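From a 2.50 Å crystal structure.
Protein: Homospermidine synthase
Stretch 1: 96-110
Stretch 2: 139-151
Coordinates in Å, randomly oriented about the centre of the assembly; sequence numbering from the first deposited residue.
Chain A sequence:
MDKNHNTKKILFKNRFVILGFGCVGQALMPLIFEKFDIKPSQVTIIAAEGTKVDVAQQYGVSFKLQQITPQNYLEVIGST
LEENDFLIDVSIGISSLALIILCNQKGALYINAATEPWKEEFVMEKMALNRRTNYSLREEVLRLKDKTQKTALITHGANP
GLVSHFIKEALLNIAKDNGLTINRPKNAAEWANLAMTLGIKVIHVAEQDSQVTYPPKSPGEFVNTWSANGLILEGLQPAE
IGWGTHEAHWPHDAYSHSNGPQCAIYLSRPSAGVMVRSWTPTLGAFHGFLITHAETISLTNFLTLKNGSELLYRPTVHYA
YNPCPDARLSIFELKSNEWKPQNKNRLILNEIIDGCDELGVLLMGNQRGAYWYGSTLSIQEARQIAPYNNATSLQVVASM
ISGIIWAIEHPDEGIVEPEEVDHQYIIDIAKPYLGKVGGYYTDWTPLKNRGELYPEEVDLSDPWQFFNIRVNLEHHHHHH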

# COMPACT_ATOMS: atom_id res chain seq x y z
N SER A 96 25.67 18.74 13.75
CA SER A 96 26.83 18.32 12.98
C SER A 96 27.83 19.47 12.93
O SER A 96 29.03 19.28 13.06
CB SER A 96 26.43 17.96 11.55
OG SER A 96 25.37 17.02 11.52
N LEU A 97 27.31 20.68 12.74
CA LEU A 97 28.13 21.88 12.68
C LEU A 97 28.95 22.02 13.94
O LEU A 97 30.16 22.26 13.89
CB LEU A 97 27.24 23.11 12.53
CG LEU A 97 27.90 24.48 12.34
CD1 LEU A 97 28.74 24.51 11.06
CD2 LEU A 97 26.80 25.53 12.29
N ALA A 98 28.29 21.86 15.08
CA ALA A 98 28.96 21.97 16.37
C ALA A 98 30.02 20.88 16.52
O ALA A 98 31.13 21.16 16.96
CB ALA A 98 27.93 21.89 17.50
N LEU A 99 29.67 19.65 16.14
CA LEU A 99 30.61 18.53 16.23
C LEU A 99 31.81 18.73 15.29
O LEU A 99 32.95 18.45 15.66
CB LEU A 99 29.88 17.22 15.89
CG LEU A 99 29.30 16.27 16.95
CD1 LEU A 99 29.15 16.89 18.32
CD2 LEU A 99 27.99 15.76 16.41
N ILE A 100 31.53 19.21 14.08
CA ILE A 100 32.56 19.46 13.08
C ILE A 100 33.62 20.44 13.60
O ILE A 100 34.81 20.13 13.61
CB ILE A 100 31.91 19.98 11.78
CG1 ILE A 100 31.18 18.82 11.10
CG2 ILE A 100 32.96 20.65 10.88
CD1 ILE A 100 30.39 19.19 9.84
N ILE A 101 33.18 21.61 14.05
CA ILE A 101 34.07 22.62 14.60
C ILE A 101 34.90 22.02 15.74
O ILE A 101 36.12 22.14 15.76
CB ILE A 101 33.26 23.83 15.12
CG1 ILE A 101 32.67 24.59 13.93
CG2 ILE A 101 34.12 24.73 15.98
CD1 ILE A 101 31.50 25.46 14.29
N LEU A 102 34.22 21.37 16.68
CA LEU A 102 34.90 20.75 17.81
C LEU A 102 36.00 19.81 17.37
O LEU A 102 37.10 19.83 17.91
CB LEU A 102 33.89 19.98 18.68
CG LEU A 102 34.50 19.18 19.84
CD1 LEU A 102 35.28 20.11 20.78
CD2 LEU A 102 33.38 18.48 20.61
N CYS A 103 35.71 18.97 16.38
CA CYS A 103 36.70 18.03 15.89
C CYS A 103 37.93 18.75 15.37
O CYS A 103 39.06 18.33 15.63
CB CYS A 103 36.12 17.15 14.78
SG CYS A 103 35.10 15.80 15.39
N ASN A 104 37.70 19.82 14.62
CA ASN A 104 38.80 20.60 14.07
C ASN A 104 39.71 21.11 15.19
O ASN A 104 40.93 20.99 15.13
CB ASN A 104 38.28 21.78 13.26
CG ASN A 104 39.39 22.62 12.67
OD1 ASN A 104 40.16 22.14 11.83
ND2 ASN A 104 39.49 23.87 13.10
N GLN A 105 39.08 21.68 16.22
CA GLN A 105 39.80 22.21 17.37
C GLN A 105 40.66 21.12 17.99
O GLN A 105 41.78 21.37 18.43
CB GLN A 105 38.80 22.73 18.41
CG GLN A 105 37.93 23.90 17.94
CD GLN A 105 36.78 24.24 18.89
OE1 GLN A 105 36.11 25.27 18.72
NE2 GLN A 105 36.53 23.37 19.87
N LYS A 106 40.12 19.91 18.02
CA LYS A 106 40.83 18.79 18.61
C LYS A 106 41.77 18.11 17.62
O LYS A 106 42.52 17.21 17.98
CB LYS A 106 39.82 17.79 19.15
CG LYS A 106 39.62 17.84 20.67
CD LYS A 106 39.35 19.23 21.21
CE LYS A 106 39.30 19.19 22.73
NZ LYS A 106 40.53 18.52 23.26
N GLY A 107 41.72 18.57 16.37
CA GLY A 107 42.56 17.98 15.34
C GLY A 107 42.12 16.57 14.99
O GLY A 107 42.92 15.79 14.47
N ALA A 108 40.86 16.24 15.25
CA ALA A 108 40.34 14.90 14.94
C ALA A 108 39.50 14.83 13.66
O ALA A 108 38.89 15.82 13.25
CB ALA A 108 39.52 14.39 16.13
N LEU A 109 39.50 13.67 13.02
CA LEU A 109 38.74 13.44 11.80
C LEU A 109 37.25 13.35 12.11
O LEU A 109 36.85 13.16 13.26
CB LEU A 109 39.18 12.13 11.14
CG LEU A 109 40.24 12.18 10.02
CD1 LEU A 109 41.02 13.51 10.07
CD2 LEU A 109 41.15 10.98 10.17
N TYR A 110 36.42 13.46 11.09
CA TYR A 110 34.99 13.40 11.32
C TYR A 110 34.28 12.96 10.06
O TYR A 110 34.74 13.25 8.96
CB TYR A 110 34.47 14.77 11.77
CG TYR A 110 32.96 14.90 11.80
CD1 TYR A 110 32.22 14.99 10.62
CD2 TYR A 110 32.28 14.95 13.02
CE1 TYR A 110 30.83 15.14 10.65
CE2 TYR A 110 30.89 15.09 13.06
CZ TYR A 110 30.18 15.19 11.86
OH TYR A 110 28.82 15.38 11.88
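Stretch 2, residues 139-151: EEVLRLKDKTQKT

The contact between the two stretches is built around the leucine and isoleucine side chains on one side of the helix that carries L97 to Q105. L97 lies at its centre, with CA to CB directed toward stretch 2 and a t, p rotamer that carries both methyl groups into the contact. L97 CD1 lies 3.9 Å from V141 CB and the same distance from L144 CD2, so a single methyl touches two apolar residues. One turn further along, I100 also points toward stretch 2, and I100 CD1 reaches V141 CG2 at 3.5 Å. Valine suits this place because its short branched side chain fills the space beside the helix while its backbone stays close: the CA atoms of L97 and V141 are 5.6 Å apart, and L97 CD1 comes within 3.6 Å of V141 CA. I101 sets its CA-to-CB bond sideways, yet the end of its side chain comes nearer, and I101 CG1 packs on L144 CD2 at 3.7 Å.

Stretch 2 enters this contact as the last turn of a helix, residues 139-142, and R143 is the first residue to leave helical phi/psi. The bond from R143 N to E139 O, 2.8 Å, closes that turn, and R143 NE also donates to E139 O at 3.2 Å. Beyond it the chain is irregular, but L144 turns its CA-to-CB bond back toward stretch 1 and so extends the apolar patch past the helix end. At the margin of the patch, the aliphatic L97 CD2 meets the carboxylate carbon E140 CD at 3.5 Å; the acid keeps a polar partner elsewhere in the structure.

The two chains advance in the same general direction, for the register runs from L97 beside V141 through N104 beside K150 to L109 beside T151. After a less ordered excursion at 145-147, stretch 2 returns in an extended conformation at T148 and K150, and here the contact becomes polar. N104, in its t rotamer, points toward the returning chain, and N104 OD1 accepts from Q149 N at 2.9 Å and from K150 N at 3.3 Å. An asparagine suits this position because a side-chain carbonyl oxygen can accept two hydrogen bonds, here from successive backbone amides. T148 packs beside it, with T148 CB 3.5 Å from N104 OD1.

The helix of stretch 1 then ends in a Schellman motif, with A108 N bonded to C103 O and G107 N to N104 O, both at 2.8 Å. G107 has phi of 69°, a value that favours glycine. The K150 side chain runs past this turn, placing K150 CE 3.2 Å from G107 O and K150 CD 4.0 Å from L109 CD1, so its methylenes cover the turn while its amine bonds elsewhere in the structure. At the far end of the contact, Y110 N makes a weak hydrogen bond to T151 O at 3.3 Å. Water 2 lies between the chains, 2.8 Å from both A108 O and T151 O.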

# COMPACT_ATOMS: atom_id res chain seq x y z
N GLU A 139 23.87 24.81 4.03
CA GLU A 139 24.59 26.05 3.80
C GLU A 139 25.28 26.54 5.07
O GLU A 139 26.38 27.07 5.01
CB GLU A 139 23.66 27.14 3.27
CG GLU A 139 23.69 27.27 1.75
CD GLU A 139 23.92 28.69 1.29
OE1 GLU A 139 23.00 29.53 1.43
OE2 GLU A 139 25.04 28.98 0.80
N GLU A 140 24.63 26.33 6.21
CA GLU A 140 25.19 26.75 7.48
C GLU A 140 26.54 26.09 7.72
O GLU A 140 27.48 26.72 8.19
CB GLU A 140 24.24 26.38 8.62
CG GLU A 140 24.57 27.00 9.97
CD GLU A 140 23.66 26.48 11.08
OE1 GLU A 140 23.60 27.12 12.17
OE2 GLU A 140 23.01 25.44 10.87
N VAL A 141 26.63 24.81 7.38
CA VAL A 141 27.87 24.08 7.59
C VAL A 141 28.81 24.20 6.41
O VAL A 141 30.03 24.09 6.55
CB VAL A 141 27.58 22.59 7.87
CG1 VAL A 141 26.80 21.98 6.73
CG2 VAL A 141 28.88 21.84 8.09
N LEU A 142 28.24 24.43 5.24
CA LEU A 142 29.04 24.55 4.03
C LEU A 142 29.74 25.91 4.02
O LEU A 142 30.81 26.06 3.43
CB LEU A 142 28.14 24.40 2.80
CG LEU A 142 28.78 23.90 1.51
CD1 LEU A 142 29.39 22.52 1.73
CD2 LEU A 142 27.73 23.85 0.41
N ARG A 143 29.14 26.89 4.68
CA ARG A 143 29.73 28.23 4.74
C ARG A 143 30.90 28.24 5.73
O ARG A 143 31.20 29.25 6.35
CB ARG A 143 28.68 29.27 5.15
CG ARG A 143 28.23 29.16 6.60
CD ARG A 143 27.17 30.19 6.96
NE ARG A 143 25.93 30.00 6.21
CZ ARG A 143 24.79 30.63 6.47
NH1 ARG A 143 24.71 31.49 7.48
NH2 ARG A 143 23.71 30.39 5.73
N LEU A 144 31.56 27.09 5.86
CA LEU A 144 32.70 26.96 6.76
C LEU A 144 33.83 26.24 6.03
O LEU A 144 34.77 25.75 6.65
CB LEU A 144 32.32 26.17 8.00
CG LEU A 144 32.45 26.90 9.33
CD1 LEU A 144 31.39 27.99 9.45
CD2 LEU A 144 32.31 25.90 10.45
N LYS A 145 33.71 26.18 4.71
CA LYS A 145 34.70 25.52 3.86
C LYS A 145 36.14 25.91 4.20
O LYS A 145 36.95 25.06 4.53
CB LYS A 145 34.43 25.84 2.39
CG LYS A 145 33.62 24.79 1.62
CD LYS A 145 34.43 23.51 1.39
CE LYS A 145 33.86 22.66 0.25
NZ LYS A 145 32.47 22.18 0.47
N ASP A 146 36.44 27.21 4.13
CA ASP A 146 37.78 27.70 4.42
C ASP A 146 37.92 28.23 5.85
O ASP A 146 38.35 29.36 6.06
CB ASP A 146 38.17 28.79 3.40
CG ASP A 146 39.60 29.30 3.58
OD1 ASP A 146 40.54 28.47 3.65
OD2 ASP A 146 39.79 30.54 3.64
N LYS A 147 37.54 27.41 6.82
CA LYS A 147 37.65 27.79 8.23
C LYS A 147 38.33 26.68 9.04
O LYS A 147 39.07 26.95 9.98
CB LYS A 147 36.27 28.09 8.83
CG LYS A 147 35.80 29.54 8.66
CD LYS A 147 35.60 29.92 7.20
CE LYS A 147 35.25 31.39 7.06
NZ LYS A 147 35.07 31.80 5.64
N THR A 148 38.06 25.44 8.67
CA THR A 148 38.65 24.30 9.35
C THR A 148 39.70 23.67 8.45
O THR A 148 39.66 23.83 7.23
CB THR A 148 37.59 23.24 9.69
OG1 THR A 148 36.91 22.84 8.50
CG2 THR A 148 36.58 23.82 10.67
N GLN A 149 40.64 22.95 9.06
CA GLN A 149 41.72 22.30 8.33
C GLN A 149 41.47 20.80 8.23
O GLN A 149 41.55 20.22 7.14
CB GLN A 149 43.05 22.56 9.06
CG GLN A 149 44.24 22.88 8.15
CD GLN A 149 45.12 21.67 7.86
OE1 GLN A 149 45.67 21.05 8.77
NE2 GLN A 149 45.26 21.34 6.58
N LYS A 150 41.16 20.18 9.36
CA LYS A 150 40.89 18.75 9.43
C LYS A 150 39.71 18.32 8.56
O LYS A 150 38.72 19.03 8.45
CB LYS A 150 40.68 18.34 10.89
CG LYS A 150 41.99 18.15 11.64
CD LYS A 150 42.73 16.98 11.03
CE LYS A 150 44.09 16.80 11.63
NZ LYS A 150 44.75 15.65 10.97
N THR A 151 39.84 17.15 7.94
CA THR A 151 38.80 16.63 7.05
C THR A 151 37.51 16.23 7.76
O THR A 151 37.53 15.59 8.81
CB THR A 151 39.32 15.42 6.25
OG1 THR A 151 40.43 15.83 5.45
CG2 THR A 151 38.23 14.86 5.34
O HOH W 1 36.93 19.35 11.38
O HOH W 2 37.15 16.78 11.32